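Local coordinates for protein ORF 37 (Human herpesvirus 8 type M, PDB 3FHD) that processes non-linear or branched viral DNA intermediates as an endonuclease and exonuclease of the PD-(D/E)XK superfamily, cutting double- and single-stranded DNA, at residues Leu63-Arg69 with Thr489-Trp495; Ala83-Ala87 with Val125-Ser130; Pro233-Ile237 with Tyr499-Asn503; Leu319-Tyr325 with Val389-Tyr395. All blocks are in the same frame, centred on the assembly; numbering follows the deposited sequence.

Contact 1. Residues Leu63-Arg69 with Thr489-Trp495; sequences LKHAKVR and TFPYIKW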
# COMPACT_ATOMS: atom_id res chain seq x y z
N LEU A 63 8.95 -12.18 19.19
CA LEU A 63 8.99 -13.63 19.15
C LEU A 63 10.34 -14.21 19.61
O LEU A 63 10.44 -15.41 19.97
CB LEU A 63 8.66 -14.12 17.73
CG LEU A 63 7.26 -13.82 17.21
CD1 LEU A 63 7.13 -14.35 15.77
CD2 LEU A 63 6.22 -14.40 18.15
N LYS A 64 11.36 -13.35 19.63
CA LYS A 64 12.73 -13.73 20.00
C LYS A 64 12.97 -13.48 21.49
O LYS A 64 13.97 -13.93 22.03
CB LYS A 64 13.76 -12.93 19.18
CG LYS A 64 13.84 -13.34 17.69
CD LYS A 64 14.94 -14.35 17.48
CE LYS A 64 14.80 -15.13 16.17
NZ LYS A 64 16.18 -15.53 15.69
N HIS A 65 12.05 -12.76 22.14
CA HIS A 65 12.21 -12.40 23.57
C HIS A 65 12.27 -13.66 24.45
O HIS A 65 11.63 -14.66 24.13
CB HIS A 65 11.04 -11.49 24.00
CG HIS A 65 11.25 -10.82 25.34
ND1 HIS A 65 11.13 -11.50 26.53
CD2 HIS A 65 11.55 -9.54 25.66
CE1 HIS A 65 11.37 -10.67 27.54
NE2 HIS A 65 11.63 -9.48 27.04
N ALA A 66 13.03 -13.62 25.54
CA ALA A 66 13.14 -14.75 26.46
C ALA A 66 11.78 -15.30 26.95
O ALA A 66 11.60 -16.51 27.07
CB ALA A 66 14.05 -14.40 27.66
N LYS A 67 10.84 -14.41 27.22
CA LYS A 67 9.53 -14.80 27.74
C LYS A 67 8.64 -15.53 26.72
O LYS A 67 7.91 -16.44 27.11
CB LYS A 67 8.82 -13.59 28.37
CG LYS A 67 9.57 -12.95 29.56
CD LYS A 67 8.61 -12.10 30.40
CE LYS A 67 9.23 -11.56 31.69
NZ LYS A 67 9.46 -10.07 31.65
N VAL A 68 8.72 -15.18 25.43
CA VAL A 68 8.02 -15.93 24.35
C VAL A 68 8.70 -17.29 24.12
O VAL A 68 8.02 -18.31 23.92
CB VAL A 68 7.93 -15.12 23.02
CG1 VAL A 68 7.26 -15.95 21.90
CG2 VAL A 68 7.15 -13.82 23.21
N ARG A 69 10.04 -17.29 24.14
CA ARG A 69 10.87 -18.50 23.98
C ARG A 69 10.55 -19.53 25.06
O ARG A 69 10.38 -20.72 24.77
CB ARG A 69 12.36 -18.14 24.06
CG ARG A 69 12.94 -17.44 22.84
CD ARG A 69 14.42 -17.15 23.08
NE ARG A 69 15.07 -16.50 21.94
CZ ARG A 69 15.65 -17.14 20.93
NH1 ARG A 69 15.63 -18.47 20.86
NH2 ARG A 69 16.24 -16.44 19.98
N THR A 489 12.94 -19.03 10.59
CA THR A 489 13.39 -17.87 11.37
C THR A 489 13.17 -18.07 12.87
O THR A 489 13.94 -17.58 13.69
CB THR A 489 12.73 -16.54 10.88
OG1 THR A 489 13.07 -16.34 9.50
CG2 THR A 489 13.24 -15.33 11.65
N PHE A 490 12.12 -18.80 13.22
CA PHE A 490 11.77 -19.00 14.61
C PHE A 490 11.51 -20.50 14.74
O PHE A 490 10.38 -20.93 14.96
CB PHE A 490 10.52 -18.17 15.00
CG PHE A 490 10.55 -16.73 14.51
CD1 PHE A 490 11.20 -15.74 15.24
CD2 PHE A 490 9.89 -16.38 13.32
CE1 PHE A 490 11.22 -14.37 14.78
CE2 PHE A 490 9.92 -15.04 12.85
CZ PHE A 490 10.60 -14.03 13.61
N PRO A 491 12.58 -21.31 14.58
CA PRO A 491 12.41 -22.76 14.50
C PRO A 491 11.98 -23.40 15.83
O PRO A 491 11.59 -24.59 15.85
CB PRO A 491 13.80 -23.27 14.07
CG PRO A 491 14.76 -22.20 14.53
CD PRO A 491 14.00 -20.90 14.48
N TYR A 492 12.09 -22.64 16.91
CA TYR A 492 11.75 -23.11 18.27
C TYR A 492 10.26 -22.95 18.56
O TYR A 492 9.82 -23.30 19.66
CB TYR A 492 12.55 -22.35 19.33
CG TYR A 492 12.46 -20.84 19.18
CD1 TYR A 492 13.40 -20.16 18.41
CD2 TYR A 492 11.41 -20.12 19.75
CE1 TYR A 492 13.32 -18.81 18.23
CE2 TYR A 492 11.32 -18.73 19.57
CZ TYR A 492 12.29 -18.10 18.81
OH TYR A 492 12.25 -16.76 18.62
N ILE A 493 9.50 -22.40 17.61
CA ILE A 493 8.05 -22.21 17.76
C ILE A 493 7.26 -23.33 17.09
O ILE A 493 7.38 -23.56 15.87
CB ILE A 493 7.56 -20.80 17.21
CG1 ILE A 493 8.18 -19.64 17.99
CG2 ILE A 493 6.01 -20.69 17.28
CD1 ILE A 493 7.70 -18.22 17.53
N LYS A 494 6.42 -24.02 17.87
CA LYS A 494 5.61 -25.09 17.32
C LYS A 494 4.36 -24.58 16.60
O LYS A 494 3.24 -24.85 17.03
CB LYS A 494 5.24 -26.11 18.40
CG LYS A 494 6.44 -26.84 19.00
CD LYS A 494 6.02 -27.95 19.98
CE LYS A 494 5.77 -27.42 21.40
NZ LYS A 494 6.99 -26.80 22.03
N TRP A 495 4.58 -23.85 15.50
CA TRP A 495 3.51 -23.21 14.73
C TRP A 495 2.41 -24.21 14.39
O TRP A 495 2.71 -25.33 13.93
CB TRP A 495 4.06 -22.64 13.41
CG TRP A 495 5.11 -21.60 13.54
CD1 TRP A 495 6.46 -21.77 13.40
CD2 TRP A 495 4.91 -20.21 13.81
NE1 TRP A 495 7.12 -20.56 13.55
CE2 TRP A 495 6.19 -19.59 13.82
CE3 TRP A 495 3.76 -19.43 14.04
CZ2 TRP A 495 6.36 -18.23 14.06
CZ3 TRP A 495 3.93 -18.05 14.28
CH2 TRP A 495 5.22 -17.47 14.29
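The guanidinium of Arg-69 lies nearly flat on the ring of Tyr-492, their planes 27° apart, while the hydroxyl of the same tyrosine bonds to the carbonyl of Leu-63. The stack is off-centre: CZ of Arg-69 sits 4.5 Å from the ring centroid, and NH1 of Arg-69 hangs over the CE1 rim of Tyr-492. From CG to NE the arginine is extended, and a bond from its NE to Lys-64 O at 2.8 Å keeps the guanidinium in place. Tyr-492 carries CG between its backbone N and carbonyl carbon (chi1 52°), a torsion that swings the ring from the type I turn Phe-490 to Ile-493 toward helix 59-64. Its OH gives its proton to Leu-63 O at 2.6 Å, coming in above the carbonyl plane, with the oxygen at the ring edge.

Leu-63 spreads its two methyls. CD1 stands almost exactly over the centre of the Phe-490 ring, 4.0 Å from the centroid, and also meets the edge of Trp-495 at CH2. CD2 reaches CD1 of Ile-493 at 4.1 Å. Lys-64, bent at chi2, lays its CE against Phe-490, 3.8 Å from CD1 of that ring. Behind these groups, Leu-84 of helix 83-100 packs on both Leu-63 and Trp-495, and Phe-184 meets Phe-490 edge-to-face.

Two carbonyls at the break between helices 59-64 and 66-72 are thus taken by side chains, Leu-63 O by a phenol and Lys-64 O by an arginine. The stacked cation probably polarises the phenol and strengthens it as a donor.

Contact 2. Residues Ala83-Ala87 with Val125-Ser130; sequences ALRMA and VYAACS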
# COMPACT_ATOMS: atom_id res chain seq x y z
N ALA A 83 -3.83 -15.49 15.88
CA ALA A 83 -3.88 -15.26 17.33
C ALA A 83 -2.59 -14.67 17.90
O ALA A 83 -2.63 -13.78 18.75
CB ALA A 83 -4.29 -16.58 18.11
N LEU A 84 -1.44 -15.17 17.45
CA LEU A 84 -0.17 -14.67 18.00
C LEU A 84 0.11 -13.20 17.53
O LEU A 84 0.69 -12.40 18.27
CB LEU A 84 0.96 -15.64 17.63
CG LEU A 84 2.37 -15.36 18.16
CD1 LEU A 84 2.37 -15.11 19.68
CD2 LEU A 84 3.32 -16.50 17.76
N ARG A 85 -0.32 -12.88 16.32
CA ARG A 85 -0.25 -11.49 15.80
C ARG A 85 -1.14 -10.53 16.64
O ARG A 85 -0.71 -9.41 16.92
CB ARG A 85 -0.68 -11.47 14.31
CG ARG A 85 -0.50 -10.11 13.63
CD ARG A 85 0.95 -9.69 13.55
NE ARG A 85 1.06 -8.27 13.16
CZ ARG A 85 2.18 -7.66 12.78
NH1 ARG A 85 3.29 -8.36 12.65
NH2 ARG A 85 2.15 -6.36 12.48
N MET A 86 -2.34 -10.99 17.01
CA MET A 86 -3.25 -10.24 17.91
C MET A 86 -2.59 -10.01 19.27
O MET A 86 -2.60 -8.89 19.78
CB MET A 86 -4.60 -10.97 18.09
CG MET A 86 -5.54 -10.86 16.88
SD MET A 86 -5.93 -9.18 16.34
CE MET A 86 -5.69 -9.45 14.63
N ALA A 87 -1.96 -11.06 19.82
CA ALA A 87 -1.19 -10.97 21.09
C ALA A 87 -0.09 -9.90 21.00
O ALA A 87 0.05 -9.05 21.90
CB ALA A 87 -0.57 -12.33 21.43
N VAL A 125 -2.47 -13.60 27.59
CA VAL A 125 -2.79 -12.73 26.47
C VAL A 125 -3.05 -13.60 25.23
O VAL A 125 -4.10 -13.45 24.58
CB VAL A 125 -1.68 -11.71 26.20
CG1 VAL A 125 -1.92 -10.95 24.91
CG2 VAL A 125 -1.62 -10.73 27.39
N TYR A 126 -2.15 -14.55 24.97
CA TYR A 126 -2.33 -15.46 23.84
C TYR A 126 -3.65 -16.24 23.90
O TYR A 126 -4.36 -16.32 22.89
CB TYR A 126 -1.14 -16.43 23.65
CG TYR A 126 -1.43 -17.34 22.49
CD1 TYR A 126 -1.14 -16.93 21.18
CD2 TYR A 126 -2.08 -18.54 22.69
CE1 TYR A 126 -1.47 -17.72 20.11
CE2 TYR A 126 -2.42 -19.37 21.63
CZ TYR A 126 -2.11 -18.94 20.35
OH TYR A 126 -2.44 -19.73 19.29
N ALA A 127 -3.96 -16.83 25.05
CA ALA A 127 -5.19 -17.60 25.22
C ALA A 127 -6.44 -16.73 24.92
O ALA A 127 -7.31 -17.14 24.16
CB ALA A 127 -5.26 -18.21 26.60
N ALA A 128 -6.48 -15.54 25.48
CA ALA A 128 -7.60 -14.61 25.27
C ALA A 128 -7.70 -14.17 23.80
O ALA A 128 -8.82 -14.07 23.23
CB ALA A 128 -7.46 -13.38 26.18
N CYS A 129 -6.55 -13.89 23.19
CA CYS A 129 -6.50 -13.61 21.74
C CYS A 129 -6.95 -14.80 20.90
O CYS A 129 -7.64 -14.62 19.91
CB CYS A 129 -5.11 -13.13 21.32
SG CYS A 129 -4.79 -11.49 21.96
N SER A 130 -6.59 -16.01 21.33
CA SER A 130 -7.04 -17.21 20.63
C SER A 130 -8.56 -17.36 20.63
O SER A 130 -9.13 -18.07 19.77
CB SER A 130 -6.41 -18.46 21.26
OG SER A 130 -6.59 -19.55 20.37
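Ser-130 N bonds to Tyr-126 O at 2.7 Å, closing a turn of helix 122-130 against which Ala-83 packs. The methyl of Ala-83 meets CE1 of Tyr-126 at 3.6 Å and has the backbone of Ser-130 close by.

Tyr-126 has CG anti to its backbone N (chi1 179°), which lays the ring along the flank of helix 83-100. Its CD1 and CE1 side faces the start of that helix: the backbone of Leu-84 comes in at the ring edge, and CE1 of Tyr-126 is 4.0 Å from CB of Leu-84. The phenol end passes Ala-83 and is held by the backbone N of Ser-80, just before the helix, while Trp-71 meets the ring from outside the pair.

Cys-129 touches Ala-83 O with its CB at 3.6 Å and points its thiol at the next turn of the partner helix, with SG 3.6 Å from Ala-87 N and 3.9 Å from CB of Met-86. Beyond CB, Met-86 bends away toward Ile-140 and Cys-141 of helix 134-147. Val-125 closes the far end, its CG1 lying 4.0 Å from CB of Ala-87; Tyr-90 and Phe-91, further along helix 83-100, cover the valine too.

Ala-83 and Ala-87, one turn apart, let the backbones come near, and the axes pass 8.3 Å apart at a steep 124° between their directions. This is close helix-helix packing through an alanine face, joining helices 83-100 and 122-130 in a mainly helical part of the nuclease, away from the metal site.

Contact 3. Residues Pro233-Ile237 with Tyr499-Asn503; sequences PQNGI and YLSAN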
# COMPACT_ATOMS: atom_id res chain seq x y z
N PRO A 233 -7.22 -9.15 9.35
CA PRO A 233 -7.71 -9.74 10.61
C PRO A 233 -7.91 -11.26 10.53
O PRO A 233 -8.02 -11.91 11.57
CB PRO A 233 -9.06 -9.03 10.83
CG PRO A 233 -9.49 -8.61 9.42
CD PRO A 233 -8.22 -8.31 8.68
N GLN A 234 -7.96 -11.81 9.32
CA GLN A 234 -8.25 -13.23 9.18
C GLN A 234 -6.99 -14.09 9.28
O GLN A 234 -7.07 -15.21 9.75
CB GLN A 234 -9.00 -13.51 7.89
CG GLN A 234 -10.43 -12.92 7.84
CD GLN A 234 -11.34 -13.52 8.90
OE1 GLN A 234 -11.07 -13.45 10.11
NE2 GLN A 234 -12.43 -14.12 8.46
N ASN A 235 -5.83 -13.53 8.90
CA ASN A 235 -4.57 -14.31 8.97
C ASN A 235 -3.40 -13.68 9.74
O ASN A 235 -2.52 -14.39 10.26
CB ASN A 235 -4.13 -14.75 7.56
CG ASN A 235 -4.00 -13.59 6.60
OD1 ASN A 235 -3.18 -12.70 6.79
ND2 ASN A 235 -4.83 -13.60 5.55
N GLY A 236 -3.38 -12.35 9.81
CA GLY A 236 -2.28 -11.64 10.46
C GLY A 236 -0.90 -11.73 9.77
O GLY A 236 0.09 -11.34 10.36
N ILE A 237 -0.85 -12.21 8.52
CA ILE A 237 0.43 -12.30 7.77
C ILE A 237 0.54 -11.31 6.62
O ILE A 237 1.64 -11.00 6.15
CB ILE A 237 0.74 -13.75 7.30
CG1 ILE A 237 -0.12 -14.16 6.09
CG2 ILE A 237 0.52 -14.74 8.42
CD1 ILE A 237 0.37 -15.45 5.41
N TYR A 499 -5.34 -23.12 11.16
CA TYR A 499 -6.27 -22.01 10.96
C TYR A 499 -5.88 -21.15 9.76
O TYR A 499 -6.74 -20.69 9.01
CB TYR A 499 -6.41 -21.13 12.22
CG TYR A 499 -7.60 -20.18 12.14
CD1 TYR A 499 -8.88 -20.60 12.54
CD2 TYR A 499 -7.46 -18.89 11.64
CE1 TYR A 499 -9.99 -19.75 12.45
CE2 TYR A 499 -8.56 -18.02 11.55
CZ TYR A 499 -9.82 -18.46 11.96
OH TYR A 499 -10.90 -17.61 11.87
N LEU A 500 -4.57 -20.94 9.60
CA LEU A 500 -4.02 -20.08 8.54
C LEU A 500 -4.36 -20.59 7.14
O LEU A 500 -4.76 -19.80 6.26
CB LEU A 500 -2.51 -19.93 8.71
CG LEU A 500 -1.82 -18.77 8.00
CD1 LEU A 500 -2.22 -17.46 8.65
CD2 LEU A 500 -0.30 -18.93 8.03
N SER A 501 -4.18 -21.90 6.93
CA SER A 501 -4.52 -22.55 5.66
C SER A 501 -6.03 -22.61 5.39
O SER A 501 -6.44 -22.76 4.23
CB SER A 501 -3.88 -23.95 5.54
OG SER A 501 -3.90 -24.65 6.77
N ALA A 502 -6.84 -22.49 6.44
CA ALA A 502 -8.30 -22.33 6.28
C ALA A 502 -8.65 -21.00 5.61
O ALA A 502 -9.59 -20.93 4.80
CB ALA A 502 -9.01 -22.46 7.62
N ASN A 503 -7.90 -19.95 5.93
CA ASN A 503 -8.14 -18.62 5.35
C ASN A 503 -7.73 -18.52 3.88
O ASN A 503 -8.25 -17.67 3.13
CB ASN A 503 -7.44 -17.53 6.17
CG ASN A 503 -7.79 -16.13 5.69
OD1 ASN A 503 -6.94 -15.42 5.17
ND2 ASN A 503 -9.06 -15.74 5.85
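The loop 233-237 runs past the short, weakly bonded helix 498-502, with CA of Asn-235 5.8 Å from CA of Leu-500 and Gln-234 lying nearest Asn-503. Asn-235 carries the polar grip. Its ND2 gives a hydrogen to Asn-503 OD1 at 2.8 Å, nearly straight at 167° and in the plane of the donor amide, although ND2 approaches tilted from the acceptor's carbonyl plane; the two amides are turned 59° apart. At the other end OD1 of Asn-235 takes the N-H of Ile-237 at 2.9 Å on a lone pair, closing an Asx turn, and also accepts from Phe-238 N. With both ends of the amide occupied, its rotation is fixed.

A chi1 of -173° carries the Asn-503 amide across the loop to lie beside CB of Gln-234. Leu-500 brings CD1 against Asn-235, 3.5 Å from CB of that residue, and meets CG2 of Ile-237 tip to tip at 3.9 Å. The ring of Tyr-499 offers its edge to Gln-234 O, which the contact buries without any polar partner in the model.

Around the pair, Arg-137 of helix 134-147 takes Pro-233 O and Gln-234 OE1, Glu-408 of helix 394-412 receives Gln-234 N, and Ala-479 and Trp-482 of helix 468-489 cover Ile-237. The contact thus sets the short C-terminal helix against the connection between strands 230-231 and 238-240.

Contact 4. Residues Leu319-Tyr325 with Val389-Tyr395; sequences LPSESDY and VNVRHSY. With SO4 (sulfate ion), chain D.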
# COMPACT_ATOMS: atom_id res chain seq x y z
N LEU A 319 5.25 -12.64 -24.00
CA LEU A 319 5.37 -12.43 -22.56
C LEU A 319 5.87 -11.01 -22.30
O LEU A 319 6.95 -10.65 -22.79
CB LEU A 319 6.36 -13.46 -22.01
CG LEU A 319 6.65 -13.65 -20.52
CD1 LEU A 319 5.42 -14.11 -19.75
CD2 LEU A 319 7.75 -14.69 -20.39
N PRO A 320 5.11 -10.20 -21.53
CA PRO A 320 5.61 -8.84 -21.22
C PRO A 320 6.88 -8.92 -20.35
O PRO A 320 7.03 -9.86 -19.58
CB PRO A 320 4.45 -8.19 -20.46
CG PRO A 320 3.24 -9.07 -20.69
CD PRO A 320 3.80 -10.45 -20.89
N SER A 321 7.79 -7.97 -20.48
CA SER A 321 8.91 -7.94 -19.56
C SER A 321 8.44 -7.35 -18.23
O SER A 321 7.28 -6.95 -18.10
CB SER A 321 10.10 -7.17 -20.13
OG SER A 321 9.86 -5.78 -20.16
N GLU A 322 9.33 -7.31 -17.25
CA GLU A 322 9.00 -6.75 -15.94
C GLU A 322 9.44 -5.29 -15.85
O GLU A 322 9.27 -4.66 -14.80
CB GLU A 322 9.65 -7.58 -14.83
CG GLU A 322 8.99 -8.90 -14.53
CD GLU A 322 9.82 -9.79 -13.60
OE1 GLU A 322 11.07 -9.63 -13.56
OE2 GLU A 322 9.24 -10.66 -12.91
N SER A 323 9.98 -4.76 -16.95
CA SER A 323 10.68 -3.46 -16.96
C SER A 323 9.85 -2.21 -16.60
O SER A 323 10.37 -1.30 -15.93
CB SER A 323 11.48 -3.26 -18.28
OG SER A 323 10.72 -2.65 -19.32
N ASP A 324 8.60 -2.12 -17.07
CA ASP A 324 7.72 -1.05 -16.56
C ASP A 324 6.28 -1.50 -16.57
O ASP A 324 5.96 -2.61 -16.98
CB ASP A 324 7.92 0.32 -17.26
CG ASP A 324 7.90 1.51 -16.27
OD1 ASP A 324 7.15 1.48 -15.29
OD2 ASP A 324 8.66 2.49 -16.47
N TYR A 325 5.40 -0.64 -16.08
CA TYR A 325 4.09 -1.14 -15.70
C TYR A 325 2.93 -0.80 -16.61
O TYR A 325 1.79 -1.18 -16.29
CB TYR A 325 3.79 -0.76 -14.26
CG TYR A 325 3.71 0.72 -14.03
CD1 TYR A 325 2.53 1.42 -14.28
CD2 TYR A 325 4.81 1.41 -13.51
CE1 TYR A 325 2.46 2.79 -14.05
CE2 TYR A 325 4.74 2.77 -13.25
CZ TYR A 325 3.57 3.44 -13.51
OH TYR A 325 3.54 4.79 -13.25
N VAL A 389 -2.44 -1.96 -17.66
CA VAL A 389 -1.49 -2.42 -16.63
C VAL A 389 -0.68 -3.60 -17.16
O VAL A 389 -1.22 -4.45 -17.88
CB VAL A 389 -2.21 -2.81 -15.30
CG1 VAL A 389 -3.09 -4.05 -15.50
CG2 VAL A 389 -1.16 -3.01 -14.18
N ASN A 390 0.61 -3.65 -16.82
CA ASN A 390 1.43 -4.81 -17.08
C ASN A 390 1.24 -5.82 -15.93
O ASN A 390 1.67 -5.57 -14.77
CB ASN A 390 2.90 -4.38 -17.23
CG ASN A 390 3.84 -5.54 -17.48
OD1 ASN A 390 3.45 -6.71 -17.53
ND2 ASN A 390 5.13 -5.20 -17.68
N VAL A 391 0.60 -6.94 -16.25
CA VAL A 391 0.18 -7.92 -15.24
C VAL A 391 1.37 -8.67 -14.63
O VAL A 391 1.22 -9.36 -13.62
CB VAL A 391 -0.90 -8.93 -15.76
CG1 VAL A 391 -2.11 -8.17 -16.36
CG2 VAL A 391 -0.30 -9.90 -16.79
N ARG A 392 2.54 -8.53 -15.25
CA ARG A 392 3.77 -9.10 -14.73
C ARG A 392 4.54 -8.13 -13.84
O ARG A 392 5.56 -8.48 -13.26
CB ARG A 392 4.69 -9.54 -15.88
CG ARG A 392 4.09 -10.65 -16.75
CD ARG A 392 5.18 -11.37 -17.54
NE ARG A 392 5.95 -12.29 -16.71
CZ ARG A 392 7.28 -12.42 -16.75
NH1 ARG A 392 8.03 -11.67 -17.54
NH2 ARG A 392 7.87 -13.31 -15.94
N HIS A 393 4.10 -6.88 -13.78
CA HIS A 393 4.92 -5.88 -13.07
C HIS A 393 4.60 -5.94 -11.59
O HIS A 393 3.46 -6.25 -11.19
CB HIS A 393 4.69 -4.46 -13.61
CG HIS A 393 5.65 -3.44 -13.07
ND1 HIS A 393 5.47 -2.83 -11.84
CD2 HIS A 393 6.81 -2.94 -13.56
CE1 HIS A 393 6.48 -2.01 -11.61
NE2 HIS A 393 7.30 -2.05 -12.64
N SER A 394 5.58 -5.61 -10.76
CA SER A 394 5.35 -5.60 -9.31
C SER A 394 4.18 -4.71 -8.87
O SER A 394 3.57 -4.98 -7.85
CB SER A 394 6.65 -5.23 -8.57
OG SER A 394 6.88 -3.86 -8.66
N TYR A 395 3.83 -3.67 -9.64
CA TYR A 395 2.70 -2.80 -9.27
C TYR A 395 1.34 -3.49 -9.44
O TYR A 395 0.40 -3.16 -8.73
CB TYR A 395 2.68 -1.46 -10.02
CG TYR A 395 3.91 -0.59 -9.77
CD1 TYR A 395 4.77 -0.86 -8.70
CD2 TYR A 395 4.18 0.50 -10.57
CE1 TYR A 395 5.90 -0.10 -8.48
CE2 TYR A 395 5.33 1.30 -10.33
CZ TYR A 395 6.16 0.98 -9.28
OH TYR A 395 7.29 1.73 -9.01
S SO4 D . 11.09 -16.06 -15.28
O1 SO4 D . 12.02 -15.33 -16.14
O2 SO4 D . 10.13 -15.12 -14.71
O3 SO4 D . 10.38 -17.08 -16.06
O4 SO4 D . 11.84 -16.73 -14.21
O HOH W 1 6.25 -10.94 -12.50
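Val-389 ends its strand with CA 3.5 Å from Tyr-325 O, and the same carbonyl accepts Asn-390 N at 2.8 Å. Asn-390 points its side chain out from the backbone (chi1 179°), into the curl of loop 319-325. There ND2 gives one hydrogen to Ser-321 O and the other to Asp-324 O, each at 2.8 Å and near its amide plane, while OD1 accepts Arg-392 N in an Asx turn.

Arg-392 then bends at chi3, and its NH1 meets Pro-320 O at 2.9 Å, in the guanidinium plane. Leu-319 covers one guanidinium face and Glu-322 CG the opposite one; NH2 makes a weak bond to a sulfate, probably a crystallisation ion, that Arg-341 also holds. A water joins Glu-322 OE2 to Arg-392 O.

His-393 caps helix 394-412, ND1 accepting Tyr-395 N at 2.9 Å, and CB of Tyr-325 lies over its ring, 3.6 Å from the centroid. Tyr-395 completes the aromatic cluster, its side chain about 6 Å from that of Glu-266, a magnesium ligand.

Three loop carbonyls are tied to Asn-390 and one to Arg-392, so hydrogen bonds fix the loop's shape; the Glu-322 carboxylate, nearby but not directly bonded, probably stabilises the guanidinium charge.

Contacts 1, 2 and 3 lie on the same side of the chain's centre, while contact 4 sits across from contact 2, with centres 39 Å apart. Contact 2 is the most buried and packs largely through apolar side chains. Leu-84 joins it to contact 1, whose partly buried surface mixes a leucine-aromatic cluster with a cation stack. Contact 3 touches contact 2 where Arg-85 meets Gly-236, and it follows contact 1 along the C-terminal tail; its grip is an amide pair beside a leucine. Contact 4, nested inside the sequence loops closed by contacts 1 and 3, lies at the ends of strands 326-328 and 379-389, near the magnesium site, and relies far more on side-chain-to-carbonyl bonds.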